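Local coordinates for ribosome-inactivating protein 3 (Zea mays, PDB 2PQJ), which belongs to the plant ribosome-inactivating protein family and here holds an adenine in a pocket between a mixed beta-sheet and helical segments, at residues A21-D26 against E162-N167; P43-V48 against M70-L75; S62-A67 against R79-V84. All blocks are in the same frame, centred on the assembly; numbering follows the deposited sequence.

The three contacts move outward from the protein interior. Interaction 1 is buried and joins helix 16-28 to the C-terminal end of helix 150-165, through aliphatic packing and an arginine directed at backbone carbonyls. Interaction 2 is partly buried: a loop before strand 52-58 lies against the turn leading into strand 74-79, with loose polar and apolar touches. Interaction 3 lies farthest from the chain centre and relies on backbone pairing between strand 63-69 and the end of strand 74-79. Interactions 2 and 3 both involve strand 74-79, at its two ends, and Leu75 of interaction 2 packs on Leu66 of interaction 3. Interactions 1 and 2 meet at the adenine, where Arg165 NH2 also approaches the backbone oxygens of Asn72 and Leu73.

Interaction 1: A21-D26 against E162-N167; sequences ASVRKD and EGLRFN. With ADE (adenine), chain D.
Val23 lays its CG1 methyl against CD2 of Leu164, 3.3 Å away, the two side chains meeting at about a right angle. CG1 stands anti to the backbone N of Val23 (chi1 -176°), which turns that methyl to the neighbouring helix; branched aliphatic residues suit a buried seam of this kind. Beside them, Arg24 runs an extended chain past Leu164 in the opposite direction and delivers its guanidinium to the end of helix 150-165. Its NE gives a nearly straight hydrogen bond to Leu164 O (3.1 Å, 166°), with the oxygen close to the guanidinium plane. Arg24 NH2 lies 2.9 Å from Gly163 O and 3.1 Å from Phe166 O. A long cationic side chain suits a place where carbonyls gather at a helix C-terminus, and its charge would be expected to complement the helix dipole. On another side of the same helix, Glu162 and Arg165 form a salt bridge and reach the adenine, whose N3 lies over one guanidinium face of Arg165. Helices 16-28 and 150-165 meet against strand 52-58, where Leu53 touches both Val23 and Leu164, while helix 187-193 packs against Glu162 and Phe166.

Interaction 2: P43-V48 against M70-L75; sequences PPEKKV and MDNLYL. With ADE (adenine), chain D.
The Glu45 carboxylate and the Asn72 amide meet with their planes 80° apart, and the Asp71 carboxylate, whose OD2 touches Glu45 CG at 3.6 Å, is turned about 90° from that of Glu45. Farther along 70-75, the Tyr74 ring has C6 of the adenine over one face, 3.6 Å above its plane and offset toward the rim. Asp71, Asn72 and Tyr74 belong to the beta-hairpin formed by strands 63-69 and 74-79; Glu45 comes from the loop alongside. In the hairpin a tight turn, closed by Leu73 N to Met70 O, runs into a G1 beta bulge in which Leu73 and Tyr74 both face Arg69.

Strand 74-79 starts at the bulge, and Tyr74 and Leu75 lie against the adenine. Tyr74 offers an aromatic face to the flat base, while Leu75 meets it through its backbone N and O: the adenine amino group N6 gives a weak bond to Leu75 O, and Leu75 N gives a hydrogen bond to adenine N1, modelled shorter than such bonds normally are, so that its length is doubtful.

The loop 43-48 lies along the turn. Pro43, a rigid apolar residue, sets its CG 4.0 Å from the methyl CE of Met70, whose chain bends at its last torsion (chi3 61°) to bring CE there. Next to it the backbones come close, Asp71 CA directing a weak C-H...O contact at Pro43 O. The nearness of the acids Glu45 and Asp71 is probably eased by Arg69, which makes a salt bridge with Asp71 OD2, and at most slightly by the long, weak ion pair of Glu45 OE2 with Lys236. Glu45, extended beyond CG, passes obliquely across Asp71 and ends with OE1 3.5 Å from Asn72 ND2.

Interaction 3: S62-A67 against R79-V84; sequences SSITLA and RTPGGV
Thr65 and Arg79 form an antiparallel hydrogen-bonded pair where strand 63-69 meets the end of strand 74-79, neighbours in the mixed beta-sheet. Thr65 N gives to Arg79 O (2.9 Å) and Arg79 N to Thr65 O (2.8 Å). Arg79 O also receives a C-H...O contact from Ile64 CA. Thr65 suits its place because branching at CB favours the extended backbone of a strand.

Side-chain packing follows this register. Thr65 and Arg79 point the same way, side by side, with their CB atoms 3.7 Å apart. Ile64 belongs to the other face, where its buried chain packs on Val133 and Ala137 of helix 126-137. Past the end of the pairing, Pro81 brings CG to 3.4 Å from Ser62 OG and its CD within 4.5 Å of Ile64 CG2; a proline, which lacks an N-H, fits where strand pairing has ended.

Thr80 to Gly83 is a type I turn, closed by Gly83 N to Thr80 O, and Gly83 has the positive phi that glycine adopts readily. The chain of Arg79 is extended as far as NE, and the turn at its last torsion (chi4 -65°) lays one guanidinium face on Gly83 CA. Thr80 then ties down the exit of the turn, its OG1 accepting a hydrogen bond from Val84 N at 3.1 Å.

Interaction 1: A21-D26 against E162-N167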
loop_
_atom_site.group_PDB
_atom_site.type_symbol
_atom_site.label_atom_id
_atom_site.label_comp_id
_atom_site.label_asym_id
_atom_site.label_seq_id
_atom_site.Cartn_x
_atom_site.Cartn_y
_atom_site.Cartn_z
ATOM N N ALA A 21 -9.583 7.693 -1.643
ATOM C CA ALA A 21 -9.845 9.060 -1.264
ATOM C C ALA A 21 -10.108 9.129 0.230
ATOM O O ALA A 21 -9.407 9.819 0.981
ATOM C CB ALA A 21 -11.041 9.564 -2.036
ATOM N N SER A 22 -11.130 8.391 0.640
ATOM C CA SER A 22 -11.551 8.318 2.022
ATOM C C SER A 22 -10.363 8.022 2.942
ATOM O O SER A 22 -10.184 8.690 3.964
ATOM C CB SER A 22 -12.626 7.220 2.153
ATOM O OG SER A 22 -13.171 7.142 3.463
ATOM N N VAL A 23 -9.538 7.038 2.579
ATOM C CA VAL A 23 -8.420 6.682 3.429
ATOM C C VAL A 23 -7.377 7.768 3.570
ATOM O O VAL A 23 -6.959 8.088 4.682
ATOM C CB VAL A 23 -7.718 5.421 2.958
ATOM C CG1 VAL A 23 -6.628 5.069 3.948
ATOM C CG2 VAL A 23 -8.706 4.273 2.853
ATOM N N ARG A 24 -6.941 8.336 2.454
ATOM C CA ARG A 24 -5.930 9.380 2.517
ATOM C C ARG A 24 -6.410 10.475 3.450
ATOM O O ARG A 24 -5.666 10.925 4.322
ATOM C CB ARG A 24 -5.662 9.940 1.127
ATOM C CG ARG A 24 -5.021 8.932 0.195
ATOM C CD ARG A 24 -4.964 9.478 -1.206
ATOM N NE ARG A 24 -4.000 8.787 -2.057
ATOM C CZ ARG A 24 -4.028 8.841 -3.383
ATOM N NH1 ARG A 24 -4.972 9.551 -3.982
ATOM N NH2 ARG A 24 -3.139 8.176 -4.109
ATOM N N LYS A 25 -7.661 10.890 3.277
ATOM C CA LYS A 25 -8.225 11.928 4.125
ATOM C C LYS A 25 -7.980 11.575 5.580
ATOM O O LYS A 25 -7.592 12.419 6.386
ATOM C CB LYS A 25 -9.722 12.058 3.886
ATOM C CG LYS A 25 -10.099 12.533 2.491
ATOM C CD LYS A 25 -11.629 12.633 2.353
ATOM C CE LYS A 25 -12.064 13.022 0.943
ATOM N NZ LYS A 25 -13.523 12.795 0.742
ATOM N N ASP A 26 -8.201 10.314 5.912
ATOM C CA ASP A 26 -7.992 9.870 7.275
ATOM C C ASP A 26 -6.517 9.982 7.642
ATOM O O ASP A 26 -6.161 10.568 8.675
ATOM C CB ASP A 26 -8.496 8.433 7.425
ATOM C CG ASP A 26 -10.017 8.364 7.560
ATOM O OD1 ASP A 26 -10.613 7.302 7.276
ATOM O OD2 ASP A 26 -10.618 9.384 7.967
ATOM N N GLU A 162 0.092 0.688 -2.183
ATOM C CA GLU A 162 0.691 1.570 -3.191
ATOM C C GLU A 162 -0.372 2.520 -3.737
ATOM O O GLU A 162 -0.061 3.616 -4.194
ATOM C CB GLU A 162 1.323 0.759 -4.333
ATOM C CG GLU A 162 2.260 -0.375 -3.890
ATOM C CD GLU A 162 3.441 0.120 -3.091
ATOM O OE1 GLU A 162 3.551 1.331 -2.853
ATOM O OE2 GLU A 162 4.274 -0.700 -2.700
ATOM N N GLY A 163 -1.631 2.104 -3.677
ATOM C CA GLY A 163 -2.700 2.963 -4.148
ATOM C C GLY A 163 -2.789 4.193 -3.267
ATOM O O GLY A 163 -3.095 5.295 -3.747
ATOM N N LEU A 164 -2.527 3.997 -1.972
ATOM C CA LEU A 164 -2.549 5.080 -0.985
ATOM C C LEU A 164 -1.361 6.000 -1.184
ATOM O O LEU A 164 -1.480 7.219 -1.104
ATOM C CB LEU A 164 -2.507 4.522 0.436
ATOM C CG LEU A 164 -3.810 3.956 1.016
ATOM C CD1 LEU A 164 -3.564 3.344 2.386
ATOM C CD2 LEU A 164 -4.831 5.060 1.121
ATOM N N ARG A 165 -0.215 5.398 -1.460
ATOM C CA ARG A 165 1.022 6.141 -1.689
ATOM C C ARG A 165 1.112 6.879 -3.028
ATOM O O ARG A 165 1.459 8.054 -3.049
ATOM C CB ARG A 165 2.217 5.198 -1.608
ATOM C CG ARG A 165 2.260 4.335 -0.385
ATOM C CD ARG A 165 3.459 3.456 -0.511
ATOM N NE ARG A 165 3.753 2.711 0.697
ATOM C CZ ARG A 165 4.777 1.879 0.806
ATOM N NH1 ARG A 165 5.579 1.701 -0.231
ATOM N NH2 ARG A 165 5.005 1.247 1.945
ATOM N N PHE A 166 0.769 6.191 -4.114
ATOM C CA PHE A 166 0.897 6.745 -5.457
ATOM C C PHE A 166 -0.452 7.146 -6.051
ATOM O O PHE A 166 -1.435 6.411 -5.948
ATOM C CB PHE A 166 1.604 5.752 -6.382
ATOM C CG PHE A 166 2.987 5.381 -5.928
ATOM C CD1 PHE A 166 3.175 4.432 -4.938
ATOM C CD2 PHE A 166 4.100 5.983 -6.491
ATOM C CE1 PHE A 166 4.446 4.088 -4.518
ATOM C CE2 PHE A 166 5.374 5.644 -6.076
ATOM C CZ PHE A 166 5.547 4.696 -5.088
ATOM N N ASN A 167 -0.484 8.320 -6.672
ATOM C CA ASN A 167 -1.603 8.752 -7.503
ATOM C C ASN A 167 -1.565 7.884 -8.740
ATOM O O ASN A 167 -2.584 7.403 -9.219
ATOM C CB ASN A 167 -1.412 10.192 -7.959
ATOM C CG ASN A 167 -1.281 11.153 -6.805
ATOM O OD1 ASN A 167 -2.088 11.133 -5.875
ATOM N ND2 ASN A 167 -0.266 12.017 -6.859
HETATM N N9 ADE D . 5.711 -2.498 -0.233
HETATM C C8 ADE D . 6.236 -3.753 -0.182
HETATM N N7 ADE D . 5.573 -4.478 0.668
HETATM C C5 ADE D . 4.571 -3.746 1.210
HETATM C C6 ADE D . 3.543 -3.976 2.185
HETATM N N6 ADE D . 3.392 -5.214 2.795
HETATM N N1 ADE D . 2.704 -2.965 2.486
HETATM C C2 ADE D . 2.823 -1.768 1.916
HETATM N N3 ADE D . 3.768 -1.507 1.016
HETATM C C4 ADE D . 4.655 -2.452 0.642
#

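Interaction 2: P43-V48 against M70-L75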
loop_
_atom_site.group_PDB
_atom_site.type_symbol
_atom_site.label_atom_id
_atom_site.label_comp_id
_atom_site.label_asym_id
_atom_site.label_seq_id
_atom_site.Cartn_x
_atom_site.Cartn_y
_atom_site.Cartn_z
ATOM N N PRO A 43 3.828 10.377 9.133
ATOM C CA PRO A 43 4.309 10.395 10.513
ATOM C C PRO A 43 5.686 9.801 10.499
ATOM O O PRO A 43 5.964 8.908 9.705
ATOM C CB PRO A 43 3.333 9.481 11.232
ATOM C CG PRO A 43 2.065 9.717 10.489
ATOM C CD PRO A 43 2.515 9.714 9.050
ATOM N N PRO A 44 6.577 10.295 11.359
ATOM C CA PRO A 44 7.939 9.785 11.433
ATOM C C PRO A 44 7.952 8.376 11.988
ATOM O O PRO A 44 7.169 8.043 12.870
ATOM C CB PRO A 44 8.623 10.788 12.344
ATOM C CG PRO A 44 7.523 11.230 13.227
ATOM C CD PRO A 44 6.412 11.452 12.248
ATOM N N GLU A 45 8.858 7.562 11.456
ATOM C CA GLU A 45 9.008 6.154 11.827
ATOM C C GLU A 45 9.501 5.889 13.258
ATOM O O GLU A 45 10.299 6.652 13.827
ATOM C CB GLU A 45 9.947 5.492 10.824
ATOM C CG GLU A 45 9.895 3.988 10.744
ATOM C CD GLU A 45 10.804 3.473 9.641
ATOM O OE1 GLU A 45 10.780 2.256 9.361
ATOM O OE2 GLU A 45 11.545 4.294 9.049
ATOM N N LYS A 46 9.018 4.786 13.824
ATOM C CA LYS A 46 9.363 4.382 15.183
ATOM C C LYS A 46 9.432 2.862 15.207
ATOM O O LYS A 46 8.550 2.208 14.659
ATOM C CB LYS A 46 8.289 4.889 16.151
ATOM C CG LYS A 46 8.110 6.415 16.114
ATOM C CD LYS A 46 6.699 6.866 16.551
ATOM C CE LYS A 46 6.389 6.613 18.044
ATOM N NZ LYS A 46 5.068 7.201 18.496
ATOM N N LYS A 47 10.484 2.309 15.818
ATOM C CA LYS A 47 10.683 0.852 15.900
ATOM C C LYS A 47 9.378 0.150 16.203
ATOM O O LYS A 47 9.096 -0.917 15.685
ATOM C CB LYS A 47 11.702 0.512 16.989
ATOM N N VAL A 48 8.596 0.784 17.068
ATOM C CA VAL A 48 7.281 0.327 17.492
ATOM C C VAL A 48 6.328 1.423 17.033
ATOM O O VAL A 48 6.216 2.462 17.695
ATOM C CB VAL A 48 7.201 0.274 19.001
ATOM C CG1 VAL A 48 5.805 -0.128 19.420
ATOM C CG2 VAL A 48 8.248 -0.672 19.540
ATOM N N MET A 70 0.782 3.604 9.576
ATOM C CA MET A 70 0.724 4.913 8.939
ATOM C C MET A 70 2.119 5.401 8.567
ATOM O O MET A 70 2.340 5.891 7.460
ATOM C CB MET A 70 0.041 5.927 9.860
ATOM C CG MET A 70 -1.478 5.898 9.795
ATOM S SD MET A 70 -2.228 7.431 10.378
ATOM C CE MET A 70 -1.536 8.609 9.220
ATOM N N ASP A 71 3.059 5.263 9.497
ATOM C CA ASP A 71 4.372 5.846 9.329
ATOM C C ASP A 71 4.946 5.611 7.941
ATOM O O ASP A 71 5.665 6.475 7.407
ATOM C CB ASP A 71 5.332 5.391 10.443
ATOM C CG ASP A 71 5.547 3.909 10.475
ATOM O OD1 ASP A 71 4.859 3.181 9.739
ATOM O OD2 ASP A 71 6.417 3.470 11.254
ATOM N N ASN A 72 4.613 4.486 7.319
ATOM C CA ASN A 72 5.138 4.265 5.978
ATOM C C ASN A 72 4.219 3.486 5.067
ATOM O O ASN A 72 4.666 2.802 4.137
ATOM C CB ASN A 72 6.521 3.609 6.038
ATOM C CG ASN A 72 6.672 2.676 7.197
ATOM O OD1 ASN A 72 5.916 1.721 7.343
ATOM N ND2 ASN A 72 7.656 2.943 8.033
ATOM N N LEU A 73 2.931 3.630 5.339
ATOM C CA LEU A 73 1.880 2.994 4.570
ATOM C C LEU A 73 2.236 1.575 4.169
ATOM O O LEU A 73 2.052 1.174 3.037
ATOM C CB LEU A 73 1.563 3.871 3.355
ATOM C CG LEU A 73 1.221 5.298 3.806
ATOM C CD1 LEU A 73 0.597 6.124 2.696
ATOM C CD2 LEU A 73 0.214 5.191 4.940
ATOM N N TYR A 74 2.739 0.824 5.142
ATOM C CA TYR A 74 3.151 -0.565 4.963
ATOM C C TYR A 74 2.114 -1.535 5.554
ATOM O O TYR A 74 1.563 -1.290 6.630
ATOM C CB TYR A 74 4.488 -0.765 5.670
ATOM C CG TYR A 74 5.189 -2.083 5.425
ATOM C CD1 TYR A 74 5.968 -2.279 4.284
ATOM C CD2 TYR A 74 5.141 -3.107 6.370
ATOM C CE1 TYR A 74 6.695 -3.454 4.094
ATOM C CE2 TYR A 74 5.864 -4.289 6.195
ATOM C CZ TYR A 74 6.645 -4.456 5.053
ATOM O OH TYR A 74 7.405 -5.605 4.882
ATOM N N LEU A 75 1.836 -2.626 4.845
ATOM C CA LEU A 75 0.902 -3.636 5.332
ATOM C C LEU A 75 1.673 -4.556 6.279
ATOM O O LEU A 75 2.593 -5.265 5.853
ATOM C CB LEU A 75 0.342 -4.467 4.178
ATOM C CG LEU A 75 -0.428 -5.734 4.583
ATOM C CD1 LEU A 75 -1.733 -5.379 5.302
ATOM C CD2 LEU A 75 -0.719 -6.559 3.338
HETATM N N9 ADE D . 5.711 -2.498 -0.233
HETATM C C8 ADE D . 6.236 -3.753 -0.182
HETATM N N7 ADE D . 5.573 -4.478 0.668
HETATM C C5 ADE D . 4.571 -3.746 1.210
HETATM C C6 ADE D . 3.543 -3.976 2.185
HETATM N N6 ADE D . 3.392 -5.214 2.795
HETATM N N1 ADE D . 2.704 -2.965 2.486
HETATM C C2 ADE D . 2.823 -1.768 1.916
HETATM N N3 ADE D . 3.768 -1.507 1.016
HETATM C C4 ADE D . 4.655 -2.452 0.642
#

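Interaction 3: S62-A67 against R79-V84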
loop_
_atom_site.group_PDB
_atom_site.type_symbol
_atom_site.label_atom_id
_atom_site.label_comp_id
_atom_site.label_asym_id
_atom_site.label_seq_id
_atom_site.Cartn_x
_atom_site.Cartn_y
_atom_site.Cartn_z
ATOM N N SER A 62 -17.477 -12.842 2.668
ATOM C CA SER A 62 -16.535 -12.683 3.773
ATOM C C SER A 62 -15.865 -11.324 3.888
ATOM O O SER A 62 -16.180 -10.397 3.151
ATOM C CB SER A 62 -15.448 -13.753 3.670
ATOM O OG SER A 62 -14.422 -13.509 4.610
ATOM N N SER A 63 -14.934 -11.215 4.829
ATOM C CA SER A 63 -14.198 -9.977 5.023
ATOM C C SER A 63 -12.974 -10.208 5.900
ATOM O O SER A 63 -12.955 -11.123 6.730
ATOM C CB SER A 63 -15.070 -8.925 5.691
ATOM O OG SER A 63 -15.151 -9.160 7.082
ATOM N N ILE A 64 -11.956 -9.372 5.702
ATOM C CA ILE A 64 -10.728 -9.438 6.478
ATOM C C ILE A 64 -10.371 -8.011 6.843
ATOM O O ILE A 64 -10.830 -7.076 6.183
ATOM C CB ILE A 64 -9.587 -10.066 5.664
ATOM C CG1 ILE A 64 -9.212 -9.180 4.477
ATOM C CG2 ILE A 64 -10.019 -11.416 5.147
ATOM C CD1 ILE A 64 -8.048 -9.739 3.673
ATOM N N THR A 65 -9.584 -7.824 7.900
ATOM C CA THR A 65 -9.187 -6.466 8.289
ATOM C C THR A 65 -7.717 -6.232 8.007
ATOM O O THR A 65 -6.858 -7.016 8.422
ATOM C CB THR A 65 -9.397 -6.183 9.776
ATOM O OG1 THR A 65 -10.786 -6.293 10.109
ATOM C CG2 THR A 65 -8.920 -4.783 10.092
ATOM N N LEU A 66 -7.414 -5.154 7.306
ATOM C CA LEU A 66 -6.022 -4.876 7.007
ATOM C C LEU A 66 -5.346 -4.067 8.091
ATOM O O LEU A 66 -5.888 -3.072 8.573
ATOM C CB LEU A 66 -5.885 -4.156 5.658
ATOM C CG LEU A 66 -6.074 -5.091 4.457
ATOM C CD1 LEU A 66 -5.740 -4.353 3.173
ATOM C CD2 LEU A 66 -5.176 -6.311 4.624
ATOM N N ALA A 67 -4.162 -4.525 8.482
ATOM C CA ALA A 67 -3.371 -3.833 9.493
ATOM C C ALA A 67 -2.200 -3.143 8.782
ATOM O O ALA A 67 -1.225 -3.790 8.383
ATOM C CB ALA A 67 -2.858 -4.821 10.531
ATOM N N ARG A 79 -6.538 -9.590 9.453
ATOM C CA ARG A 79 -7.393 -10.287 10.400
ATOM C C ARG A 79 -8.447 -11.100 9.653
ATOM O O ARG A 79 -9.119 -10.591 8.756
ATOM C CB ARG A 79 -8.066 -9.260 11.319
ATOM C CG ARG A 79 -8.910 -9.821 12.460
ATOM C CD ARG A 79 -9.528 -8.662 13.240
ATOM N NE ARG A 79 -10.350 -9.061 14.385
ATOM C CZ ARG A 79 -11.487 -9.749 14.308
ATOM N NH1 ARG A 79 -11.964 -10.143 13.133
ATOM N NH2 ARG A 79 -12.168 -10.023 15.414
ATOM N N THR A 80 -8.565 -12.372 10.018
ATOM C CA THR A 80 -9.553 -13.264 9.418
ATOM C C THR A 80 -10.883 -13.004 10.130
ATOM O O THR A 80 -10.906 -12.448 11.231
ATOM C CB THR A 80 -9.176 -14.763 9.623
ATOM O OG1 THR A 80 -9.039 -15.034 11.023
ATOM C CG2 THR A 80 -7.868 -15.101 8.925
ATOM N N PRO A 81 -12.007 -13.391 9.505
ATOM C CA PRO A 81 -13.342 -13.200 10.088
ATOM C C PRO A 81 -13.393 -13.716 11.519
ATOM O O PRO A 81 -13.902 -13.046 12.419
ATOM C CB PRO A 81 -14.234 -14.015 9.170
ATOM C CG PRO A 81 -13.562 -13.845 7.837
ATOM C CD PRO A 81 -12.100 -14.011 8.169
ATOM N N GLY A 82 -12.841 -14.910 11.716
ATOM C CA GLY A 82 -12.830 -15.527 13.030
ATOM C C GLY A 82 -11.937 -14.879 14.071
ATOM O O GLY A 82 -11.662 -15.483 15.107
ATOM N N GLY A 83 -11.474 -13.663 13.798
ATOM C CA GLY A 83 -10.637 -12.951 14.747
ATOM C C GLY A 83 -9.183 -13.362 14.896
ATOM O O GLY A 83 -8.570 -13.024 15.905
ATOM N N VAL A 84 -8.626 -14.077 13.921
ATOM C CA VAL A 84 -7.222 -14.492 13.985
ATOM C C VAL A 84 -6.340 -13.478 13.248
ATOM O O VAL A 84 -6.719 -12.990 12.183
ATOM C CB VAL A 84 -7.010 -15.870 13.322
ATOM C CG1 VAL A 84 -5.566 -16.311 13.501
ATOM C CG2 VAL A 84 -7.975 -16.891 13.904
#